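Local coordinates for Rbstp0775 protein (Geobacillus stearothermophilus, PDB 1RZ3) that is of unknown function but probably acts as an ATP-dependent kinase of the phosphoribulokinase/uridine kinase family, at residues G21-L30 with S125-Q136; V55-V63 with Q83-F94. One frame throughout, in Å; residues are numbered along the deposited sequence.

How the interactions relate
Both interactions are largely buried, but one pairs two strands of the parallel sheet of this P-loop kinase-like fold and the other packs a helix against its edge strand. Interaction 1 joins the central strand 23-29 and its inner neighbour 127-132 through regular backbone hydrogen bonds and burial of 928 Å². Interaction 2 lies beside it, where the end of strand 53-57, outermost in the sheet, meets helix 86-94 and the turn before it; it buries 544 Å² and relies on side-chain packing with two direct hydrogen bonds. Strand 53-57 pairs with 127-132, F56 N bonding to M129 O. The two contacts also meet through side chains: L135 CD2 packs on M58 CG, and V133 CG1 on W84 CH2.

Interaction 1. Residues G21-L30 with S125-Q136; sequences GRLVLGIDGL and SDMIMIEGVFLQ
L25 and I27 meet the selenomethionines M127 and M129 on the face of the sheet that helix 35-48 packs against through A39 and L42. One methyl serves two partners: L25 CD1 lies 3.8 Å from M127 SE and 3.8 Å from M129 CE. M129 runs straight out to its selenium and then bends (chi3 -73°), which brings CE back to L25 while SE stays 3.7 Å from I27 CD1. M127 is instead extended beyond CG and lies alongside L23, the two pointing the same way, with M127 CE 3.9 Å from L23 CD2.

The backbones form a parallel strand pair, in register from L23 with M127 to D28 with G132. Its bonds run from L23 N to D126 O through to G132 N to I27 O, and L25 N reaches I128 O at 2.8 Å in the straightest of them.

Toward the C-terminal ends of the strands the chemistry turns polar. With CG anti to its N (chi1 -171°), D28 slides past L135, and its OD1 accepts from L135 N at 3.0 Å, met from 59° above the carboxylate plane. A water gives OD1 a second donor and accepts from F134 N; OD2 hydrogen-bonds to Y183 OH. L135 folds its CD1 to 3.2 Å from I27 O, beside G26, where a CB would come close to that methyl. E131 packs its CB against I27, but CG in the crowded position between N and C, followed by a bend, sends the carboxylate away, and OE2 hydrogen-bonds to H57 ND1 and T36 OG1.

Strand 23-29 leads into a probable Walker A loop beginning at G29. Apolar packing thus fixes the strands against helix 35-48, while the buried D28 and E131 carboxylates tie the strand ends to the following turn, helices 35-48 and 169-187 and strand 53-57, close to that loop.

Interaction 2. Residues V55-V63 with Q83-F94; sequences VFHMDDHIV and QWDVEWLTHQLF
W84 presents its indole edge to the selenomethionine M58 and a face to I62. Its NE1 donates to M58 O over 2.9 Å in a nearly straight bond (168°), with the acceptor close to the ring plane. Seen from the carbonyl, however, the donor stands 54° above its plane, and H61 N reaches the same oxygen from the opposite face. I62 CG2 rests over the indole face, 3.6 Å from the centroid of the five-membered ring, a CH-pi contact. Replaced by alanine, W84 would lose NE1 and the indole face, which is likely to leave M58 O to H61 N alone among the donors described and to open a gap under I62 CG2.

This is where the outermost strand of the parallel sheet, 53-57, ends in a 3-10 turn against helix 86-94, whose N-cap D85 accepts from W88 N. Bent at chi2 and chi3, M58 meets L89 tip to tip, CE to CD1 at 3.8 Å; its SE makes an oblique Met-aromatic contact with F94, 5.3 Å from the ring centroid. F94 stacks in turn on W140. L93 CD1 sits over the F56 ring face, 4.1 Å from its centroid and 15° off the normal. Ahead of the helix, V63 N donates to Q83 O at 2.9 Å, and a water links H61 O to D85 N.

Interaction 1. Residues G21-L30 with S125-Q136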
loop_
_atom_site.group_PDB
_atom_site.type_symbol
_atom_site.label_atom_id
_atom_site.label_comp_id
_atom_site.label_asym_id
_atom_site.label_seq_id
_atom_site.Cartn_x
_atom_site.Cartn_y
_atom_site.Cartn_z
ATOM N N GLY A 21 18.623 -7.697 6.073
ATOM C CA GLY A 21 18.400 -6.315 6.446
ATOM C C GLY A 21 16.904 -6.156 6.644
ATOM O O GLY A 21 16.232 -7.115 7.016
ATOM N N ARG A 22 16.373 -4.966 6.393
ATOM C CA ARG A 22 14.945 -4.734 6.562
ATOM C C ARG A 22 14.170 -5.503 5.500
ATOM O O ARG A 22 14.594 -5.581 4.345
ATOM C CB ARG A 22 14.616 -3.243 6.420
ATOM C CG ARG A 22 15.236 -2.341 7.462
ATOM C CD ARG A 22 14.960 -0.888 7.134
ATOM N NE ARG A 22 15.604 0.023 8.078
ATOM C CZ ARG A 22 15.823 1.310 7.834
ATOM N NH1 ARG A 22 15.449 1.836 6.675
ATOM N NH2 ARG A 22 16.432 2.069 8.737
ATOM N N LEU A 23 13.044 -6.078 5.896
ATOM C CA LEU A 23 12.198 -6.805 4.958
ATOM C C LEU A 23 11.025 -5.882 4.626
ATOM O O LEU A 23 10.302 -5.445 5.521
ATOM C CB LEU A 23 11.690 -8.099 5.594
ATOM C CG LEU A 23 10.878 -9.040 4.696
ATOM C CD1 LEU A 23 11.739 -9.512 3.526
ATOM C CD2 LEU A 23 10.399 -10.225 5.513
ATOM N N VAL A 24 10.850 -5.567 3.347
ATOM C CA VAL A 24 9.764 -4.692 2.923
ATOM C C VAL A 24 8.584 -5.511 2.395
ATOM O O VAL A 24 8.704 -6.223 1.398
ATOM C CB VAL A 24 10.258 -3.698 1.846
ATOM C CG1 VAL A 24 9.133 -2.775 1.419
ATOM C CG2 VAL A 24 11.432 -2.890 2.402
ATOM N N LEU A 25 7.451 -5.396 3.080
ATOM C CA LEU A 25 6.243 -6.139 2.736
ATOM C C LEU A 25 5.189 -5.217 2.151
ATOM O O LEU A 25 5.091 -4.050 2.522
ATOM C CB LEU A 25 5.660 -6.794 3.986
ATOM C CG LEU A 25 6.638 -7.454 4.956
ATOM C CD1 LEU A 25 5.930 -7.740 6.282
ATOM C CD2 LEU A 25 7.184 -8.730 4.337
ATOM N N GLY A 26 4.393 -5.749 1.238
ATOM C CA GLY A 26 3.348 -4.945 0.647
ATOM C C GLY A 26 2.025 -5.678 0.713
ATOM O O GLY A 26 1.968 -6.894 0.522
ATOM N N ILE A 27 0.966 -4.942 1.026
ATOM C CA ILE A 27 -0.371 -5.509 1.067
ATOM C C ILE A 27 -1.131 -4.735 -0.005
ATOM O O ILE A 27 -1.548 -3.599 0.203
ATOM C CB ILE A 27 -1.040 -5.321 2.442
ATOM C CG1 ILE A 27 -0.236 -6.065 3.516
ATOM C CG2 ILE A 27 -2.464 -5.860 2.401
ATOM C CD1 ILE A 27 -0.866 -6.025 4.899
ATOM N N ASP A 28 -1.266 -5.366 -1.165
ATOM C CA ASP A 28 -1.925 -4.777 -2.321
ATOM C C ASP A 28 -3.369 -5.264 -2.403
ATOM O O ASP A 28 -3.661 -6.431 -2.170
ATOM C CB ASP A 28 -1.133 -5.172 -3.572
ATOM C CG ASP A 28 -1.578 -4.443 -4.828
ATOM O OD1 ASP A 28 -2.077 -3.301 -4.741
ATOM O OD2 ASP A 28 -1.393 -5.020 -5.918
ATOM N N GLY A 29 -4.277 -4.358 -2.721
ATOM C CA GLY A 29 -5.670 -4.749 -2.823
ATOM C C GLY A 29 -6.497 -3.562 -3.249
ATOM O O GLY A 29 -6.085 -2.420 -3.055
ATOM N N LEU A 30 -7.665 -3.829 -3.823
ATOM C CA LEU A 30 -8.541 -2.765 -4.289
ATOM C C LEU A 30 -9.220 -2.041 -3.131
ATOM O O LEU A 30 -9.130 -2.466 -1.979
ATOM C CB LEU A 30 -9.584 -3.342 -5.253
ATOM C CG LEU A 30 -9.011 -4.194 -6.392
ATOM C CD1 LEU A 30 -10.120 -4.591 -7.354
ATOM C CD2 LEU A 30 -7.925 -3.417 -7.126
ATOM N N SER A 125 13.893 -1.011 12.482
ATOM C CA SER A 125 12.741 -1.852 12.145
ATOM C C SER A 125 13.241 -3.150 11.512
ATOM O O SER A 125 14.222 -3.145 10.768
ATOM C CB SER A 125 11.828 -1.153 11.127
ATOM O OG SER A 125 11.305 0.065 11.620
ATOM N N ASP A 126 12.572 -4.260 11.807
ATOM C CA ASP A 126 12.938 -5.537 11.201
ATOM C C ASP A 126 12.199 -5.637 9.868
ATOM O O ASP A 126 12.713 -6.194 8.889
ATOM C CB ASP A 126 12.515 -6.704 12.089
ATOM C CG ASP A 126 13.241 -6.716 13.414
ATOM O OD1 ASP A 126 14.490 -6.733 13.408
ATOM O OD2 ASP A 126 12.560 -6.710 14.460
HETATM N N MSE A 127 10.988 -5.087 9.843
HETATM C CA MSE A 127 10.162 -5.118 8.644
HETATM C C MSE A 127 9.412 -3.811 8.458
HETATM O O MSE A 127 9.055 -3.143 9.427
HETATM C CB MSE A 127 9.126 -6.246 8.730
HETATM C CG MSE A 127 9.678 -7.608 9.101
HETATM SE SE MSE A 127 8.326 -9.014 8.937
HETATM C CE MSE A 127 9.465 -10.547 9.269
ATOM N N ILE A 128 9.171 -3.461 7.199
ATOM C CA ILE A 128 8.427 -2.261 6.856
ATOM C C ILE A 128 7.211 -2.785 6.110
ATOM O O ILE A 128 7.350 -3.537 5.142
ATOM C CB ILE A 128 9.219 -1.336 5.899
ATOM C CG1 ILE A 128 10.571 -0.962 6.520
ATOM C CG2 ILE A 128 8.383 -0.090 5.576
ATOM C CD1 ILE A 128 10.464 -0.326 7.880
HETATM N N MSE A 129 6.021 -2.408 6.557
HETATM C CA MSE A 129 4.810 -2.872 5.896
HETATM C C MSE A 129 4.060 -1.717 5.256
HETATM O O MSE A 129 3.772 -0.712 5.904
HETATM C CB MSE A 129 3.901 -3.590 6.887
HETATM C CG MSE A 129 2.722 -4.261 6.217
HETATM SE SE MSE A 129 1.607 -5.120 7.505
HETATM C CE MSE A 129 2.739 -6.629 7.926
ATOM N N ILE A 130 3.751 -1.874 3.975
ATOM C CA ILE A 130 3.046 -0.854 3.212
ATOM C C ILE A 130 1.761 -1.440 2.637
ATOM O O ILE A 130 1.789 -2.486 1.986
ATOM C CB ILE A 130 3.936 -0.345 2.052
ATOM C CG1 ILE A 130 5.260 0.179 2.621
ATOM C CG2 ILE A 130 3.210 0.738 1.261
ATOM C CD1 ILE A 130 6.273 0.579 1.576
ATOM N N GLU A 131 0.633 -0.777 2.890
ATOM C CA GLU A 131 -0.645 -1.243 2.367
ATOM C C GLU A 131 -1.299 -0.134 1.558
ATOM O O GLU A 131 -1.211 1.039 1.918
ATOM C CB GLU A 131 -1.577 -1.682 3.509
ATOM C CG GLU A 131 -1.998 -0.582 4.479
ATOM C CD GLU A 131 -3.277 0.131 4.064
ATOM O OE1 GLU A 131 -3.830 -0.189 2.988
ATOM O OE2 GLU A 131 -3.732 1.015 4.824
ATOM N N GLY A 132 -1.940 -0.510 0.456
ATOM C CA GLY A 132 -2.605 0.478 -0.376
ATOM C C GLY A 132 -3.046 -0.098 -1.700
ATOM O O GLY A 132 -2.795 -1.266 -1.992
ATOM N N VAL A 133 -3.717 0.714 -2.507
ATOM C CA VAL A 133 -4.165 0.257 -3.813
ATOM C C VAL A 133 -3.078 0.537 -4.847
ATOM O O VAL A 133 -2.278 1.465 -4.685
ATOM C CB VAL A 133 -5.473 0.972 -4.235
ATOM C CG1 VAL A 133 -5.246 2.466 -4.321
ATOM C CG2 VAL A 133 -5.959 0.426 -5.563
ATOM N N PHE A 134 -3.046 -0.285 -5.893
ATOM C CA PHE A 134 -2.091 -0.151 -6.986
ATOM C C PHE A 134 -0.637 -0.148 -6.507
ATOM O O PHE A 134 0.175 0.616 -7.022
ATOM C CB PHE A 134 -2.349 1.148 -7.770
ATOM C CG PHE A 134 -3.805 1.418 -8.067
ATOM C CD1 PHE A 134 -4.614 0.434 -8.631
ATOM C CD2 PHE A 134 -4.358 2.674 -7.809
ATOM C CE1 PHE A 134 -5.955 0.694 -8.938
ATOM C CE2 PHE A 134 -5.702 2.950 -8.114
ATOM C CZ PHE A 134 -6.501 1.955 -8.680
ATOM N N LEU A 135 -0.305 -0.995 -5.536
ATOM C CA LEU A 135 1.059 -1.043 -5.011
ATOM C C LEU A 135 2.082 -1.614 -5.980
ATOM O O LEU A 135 3.266 -1.292 -5.900
ATOM C CB LEU A 135 1.122 -1.887 -3.737
ATOM C CG LEU A 135 0.506 -1.375 -2.437
ATOM C CD1 LEU A 135 0.940 -2.318 -1.306
ATOM C CD2 LEU A 135 0.981 0.048 -2.147
ATOM N N GLN A 136 1.629 -2.479 -6.883
ATOM C CA GLN A 136 2.539 -3.117 -7.816
ATOM C C GLN A 136 2.760 -2.412 -9.143
ATOM O O GLN A 136 3.085 -3.047 -10.146
ATOM C CB GLN A 136 2.103 -4.568 -8.030
ATOM C CG GLN A 136 2.177 -5.368 -6.735
ATOM C CD GLN A 136 1.751 -6.803 -6.903
ATOM O OE1 GLN A 136 0.557 -7.126 -6.894
ATOM N NE2 GLN A 136 2.725 -7.678 -7.070
HETATM O O HOH W 1 16.487 -1.429 10.308
HETATM O O HOH W 2 -4.551 -2.613 -5.615
#

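Interaction 2. Residues V55-V63 with Q83-F94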
loop_
_atom_site.group_PDB
_atom_site.type_symbol
_atom_site.label_atom_id
_atom_site.label_comp_id
_atom_site.label_asym_id
_atom_site.label_seq_id
_atom_site.Cartn_x
_atom_site.Cartn_y
_atom_site.Cartn_z
ATOM N N VAL A 55 4.703 0.693 9.825
ATOM C CA VAL A 55 3.620 0.606 8.846
ATOM C C VAL A 55 3.304 1.918 8.128
ATOM O O VAL A 55 3.266 2.980 8.748
ATOM C CB VAL A 55 2.313 0.120 9.522
ATOM C CG1 VAL A 55 1.233 -0.098 8.473
ATOM C CG2 VAL A 55 2.568 -1.160 10.321
ATOM N N PHE A 56 3.078 1.827 6.817
ATOM C CA PHE A 56 2.722 2.981 5.988
ATOM C C PHE A 56 1.386 2.659 5.332
ATOM O O PHE A 56 1.127 1.507 4.979
ATOM C CB PHE A 56 3.772 3.220 4.895
ATOM C CG PHE A 56 5.048 3.828 5.398
ATOM C CD1 PHE A 56 5.155 5.202 5.580
ATOM C CD2 PHE A 56 6.140 3.024 5.705
ATOM C CE1 PHE A 56 6.338 5.770 6.062
ATOM C CE2 PHE A 56 7.324 3.579 6.186
ATOM C CZ PHE A 56 7.424 4.953 6.365
ATOM N N HIS A 57 0.541 3.676 5.175
ATOM C CA HIS A 57 -0.774 3.511 4.563
ATOM C C HIS A 57 -0.799 4.479 3.383
ATOM O O HIS A 57 -0.804 5.692 3.579
ATOM C CB HIS A 57 -1.865 3.877 5.574
ATOM C CG HIS A 57 -1.838 3.046 6.820
ATOM N ND1 HIS A 57 -2.413 1.795 6.893
ATOM C CD2 HIS A 57 -1.294 3.281 8.038
ATOM C CE1 HIS A 57 -2.224 1.296 8.103
ATOM N NE2 HIS A 57 -1.549 2.178 8.816
HETATM N N MSE A 58 -0.828 3.951 2.163
HETATM C CA MSE A 58 -0.780 4.817 0.987
HETATM C C MSE A 58 -1.872 5.867 0.851
HETATM O O MSE A 58 -1.656 6.886 0.195
HETATM C CB MSE A 58 -0.700 3.984 -0.292
HETATM C CG MSE A 58 0.557 3.119 -0.384
HETATM SE SE MSE A 58 2.208 4.047 0.029
HETATM C CE MSE A 58 2.224 5.292 -1.451
ATOM N N ASP A 59 -3.036 5.643 1.455
ATOM C CA ASP A 59 -4.096 6.649 1.370
ATOM C C ASP A 59 -3.697 7.918 2.126
ATOM O O ASP A 59 -4.306 8.971 1.941
ATOM C CB ASP A 59 -5.417 6.116 1.924
ATOM C CG ASP A 59 -6.038 5.062 1.029
ATOM O OD1 ASP A 59 -5.989 5.232 -0.211
ATOM O OD2 ASP A 59 -6.583 4.071 1.560
ATOM N N ASP A 60 -2.680 7.812 2.980
ATOM C CA ASP A 60 -2.191 8.971 3.729
ATOM C C ASP A 60 -1.366 9.864 2.807
ATOM O O ASP A 60 -1.168 11.049 3.086
ATOM C CB ASP A 60 -1.237 8.563 4.869
ATOM C CG ASP A 60 -1.937 7.891 6.036
ATOM O OD1 ASP A 60 -3.114 8.198 6.294
ATOM O OD2 ASP A 60 -1.282 7.068 6.714
ATOM N N HIS A 61 -0.887 9.302 1.702
ATOM C CA HIS A 61 0.002 10.066 0.837
ATOM C C HIS A 61 -0.488 10.465 -0.545
ATOM O O HIS A 61 0.277 10.453 -1.512
ATOM C CB HIS A 61 1.324 9.308 0.733
ATOM C CG HIS A 61 1.857 8.869 2.060
ATOM N ND1 HIS A 61 2.257 9.763 3.031
ATOM C CD2 HIS A 61 1.989 7.637 2.607
ATOM C CE1 HIS A 61 2.609 9.100 4.119
ATOM N NE2 HIS A 61 2.456 7.809 3.889
ATOM N N ILE A 62 -1.758 10.835 -0.629
ATOM C CA ILE A 62 -2.340 11.266 -1.890
ATOM C C ILE A 62 -2.282 12.791 -1.979
ATOM O O ILE A 62 -2.014 13.475 -0.981
ATOM C CB ILE A 62 -3.804 10.806 -2.012
ATOM C CG1 ILE A 62 -4.633 11.374 -0.855
ATOM C CG2 ILE A 62 -3.867 9.286 -2.021
ATOM C CD1 ILE A 62 -6.110 11.112 -0.980
ATOM N N VAL A 63 -2.525 13.314 -3.177
ATOM C CA VAL A 63 -2.509 14.750 -3.412
ATOM C C VAL A 63 -3.841 15.400 -3.046
ATOM O O VAL A 63 -4.825 14.715 -2.787
ATOM C CB VAL A 63 -2.194 15.060 -4.888
ATOM C CG1 VAL A 63 -0.835 14.481 -5.257
ATOM C CG2 VAL A 63 -3.283 14.475 -5.788
ATOM N N GLN A 83 -3.838 10.730 -8.494
ATOM C CA GLN A 83 -4.083 10.714 -7.054
ATOM C C GLN A 83 -2.808 10.600 -6.213
ATOM O O GLN A 83 -2.748 11.113 -5.088
ATOM C CB GLN A 83 -5.058 9.591 -6.695
ATOM C CG GLN A 83 -5.493 9.617 -5.238
ATOM C CD GLN A 83 -6.923 9.159 -5.056
ATOM O OE1 GLN A 83 -7.833 9.685 -5.694
ATOM N NE2 GLN A 83 -7.130 8.181 -4.181
ATOM N N TRP A 84 -1.806 9.909 -6.751
ATOM C CA TRP A 84 -0.518 9.750 -6.075
ATOM C C TRP A 84 0.572 10.341 -6.958
ATOM O O TRP A 84 0.553 10.154 -8.175
ATOM C CB TRP A 84 -0.185 8.269 -5.849
ATOM C CG TRP A 84 -0.966 7.623 -4.763
ATOM C CD1 TRP A 84 -0.647 7.578 -3.437
ATOM C CD2 TRP A 84 -2.234 6.975 -4.894
ATOM N NE1 TRP A 84 -1.642 6.944 -2.730
ATOM C CE2 TRP A 84 -2.629 6.562 -3.600
ATOM C CE3 TRP A 84 -3.078 6.704 -5.978
ATOM C CZ2 TRP A 84 -3.833 5.893 -3.362
ATOM C CZ3 TRP A 84 -4.277 6.038 -5.742
ATOM C CH2 TRP A 84 -4.642 5.641 -4.445
ATOM N N ASP A 85 1.508 11.064 -6.350
ATOM C CA ASP A 85 2.631 11.624 -7.096
ATOM C C ASP A 85 3.608 10.454 -7.090
ATOM O O ASP A 85 4.499 10.367 -6.236
ATOM C CB ASP A 85 3.236 12.818 -6.356
ATOM C CG ASP A 85 4.289 13.528 -7.171
ATOM O OD1 ASP A 85 4.949 12.864 -7.997
ATOM O OD2 ASP A 85 4.471 14.748 -6.975
ATOM N N VAL A 86 3.407 9.540 -8.032
ATOM C CA VAL A 86 4.210 8.330 -8.136
ATOM C C VAL A 86 5.719 8.545 -8.108
ATOM O O VAL A 86 6.430 7.861 -7.376
ATOM C CB VAL A 86 3.830 7.545 -9.410
ATOM C CG1 VAL A 86 4.662 6.281 -9.520
ATOM C CG2 VAL A 86 2.345 7.206 -9.374
ATOM N N GLU A 87 6.201 9.498 -8.895
ATOM C CA GLU A 87 7.633 9.778 -8.959
ATOM C C GLU A 87 8.200 10.337 -7.652
ATOM O O GLU A 87 9.282 9.940 -7.221
ATOM C CB GLU A 87 7.904 10.746 -10.113
ATOM C CG GLU A 87 9.331 11.220 -10.240
ATOM C CD GLU A 87 9.484 12.195 -11.399
ATOM O OE1 GLU A 87 8.600 13.065 -11.564
ATOM O OE2 GLU A 87 10.478 12.094 -12.137
ATOM N N TRP A 88 7.479 11.259 -7.021
ATOM C CA TRP A 88 7.951 11.832 -5.763
ATOM C C TRP A 88 8.017 10.729 -4.704
ATOM O O TRP A 88 8.997 10.629 -3.956
ATOM C CB TRP A 88 7.013 12.950 -5.288
ATOM C CG TRP A 88 7.548 13.722 -4.109
ATOM C CD1 TRP A 88 8.377 14.807 -4.146
ATOM C CD2 TRP A 88 7.332 13.432 -2.722
ATOM N NE1 TRP A 88 8.692 15.211 -2.869
ATOM C CE2 TRP A 88 8.065 14.383 -1.975
ATOM C CE3 TRP A 88 6.594 12.455 -2.035
ATOM C CZ2 TRP A 88 8.080 14.389 -0.577
ATOM C CZ3 TRP A 88 6.611 12.462 -0.643
ATOM C CH2 TRP A 88 7.350 13.424 0.070
ATOM N N LEU A 89 6.979 9.894 -4.647
ATOM C CA LEU A 89 6.943 8.806 -3.668
ATOM C C LEU A 89 8.044 7.791 -3.926
ATOM O O LEU A 89 8.608 7.221 -2.986
ATOM C CB LEU A 89 5.573 8.125 -3.683
ATOM C CG LEU A 89 4.488 9.013 -3.062
ATOM C CD1 LEU A 89 3.117 8.472 -3.411
ATOM C CD2 LEU A 89 4.693 9.088 -1.544
ATOM N N THR A 90 8.362 7.560 -5.196
ATOM C CA THR A 90 9.429 6.622 -5.520
ATOM C C THR A 90 10.735 7.170 -4.941
ATOM O O THR A 90 11.505 6.448 -4.311
ATOM C CB THR A 90 9.616 6.464 -7.045
ATOM O OG1 THR A 90 8.405 5.975 -7.634
ATOM C CG2 THR A 90 10.749 5.486 -7.337
ATOM N N HIS A 91 10.971 8.459 -5.161
ATOM C CA HIS A 91 12.186 9.122 -4.683
ATOM C C HIS A 91 12.256 9.305 -3.170
ATOM O O HIS A 91 13.279 9.014 -2.548
ATOM C CB HIS A 91 12.317 10.512 -5.318
ATOM C CG HIS A 91 12.769 10.502 -6.746
ATOM N ND1 HIS A 91 12.215 9.677 -7.702
ATOM C CD2 HIS A 91 13.690 11.259 -7.391
ATOM C CE1 HIS A 91 12.774 9.926 -8.873
ATOM N NE2 HIS A 91 13.672 10.882 -8.712
ATOM N N GLN A 92 11.168 9.788 -2.584
ATOM C CA GLN A 92 11.150 10.084 -1.156
ATOM C C GLN A 92 10.689 8.999 -0.197
ATOM O O GLN A 92 10.881 9.126 1.016
ATOM C CB GLN A 92 10.333 11.356 -0.917
ATOM C CG GLN A 92 10.851 12.563 -1.692
ATOM C CD GLN A 92 12.339 12.780 -1.505
ATOM O OE1 GLN A 92 12.865 12.630 -0.401
ATOM N NE2 GLN A 92 13.029 13.142 -2.585
ATOM N N LEU A 93 10.075 7.943 -0.716
ATOM C CA LEU A 93 9.617 6.868 0.151
ATOM C C LEU A 93 10.197 5.500 -0.209
ATOM O O LEU A 93 11.032 4.956 0.514
ATOM C CB LEU A 93 8.082 6.791 0.144
ATOM C CG LEU A 93 7.424 5.666 0.958
ATOM C CD1 LEU A 93 7.824 5.775 2.413
ATOM C CD2 LEU A 93 5.907 5.759 0.821
ATOM N N PHE A 94 9.764 4.953 -1.336
ATOM C CA PHE A 94 10.201 3.624 -1.741
ATOM C C PHE A 94 11.704 3.391 -1.844
ATOM O O PHE A 94 12.203 2.399 -1.312
ATOM C CB PHE A 94 9.484 3.229 -3.036
ATOM C CG PHE A 94 7.999 3.054 -2.851
ATOM C CD1 PHE A 94 7.493 1.915 -2.226
ATOM C CD2 PHE A 94 7.115 4.058 -3.226
ATOM C CE1 PHE A 94 6.126 1.784 -1.976
ATOM C CE2 PHE A 94 5.748 3.939 -2.981
ATOM C CZ PHE A 94 5.253 2.798 -2.355
HETATM O O HOH W 3 1.191 11.792 -3.593
#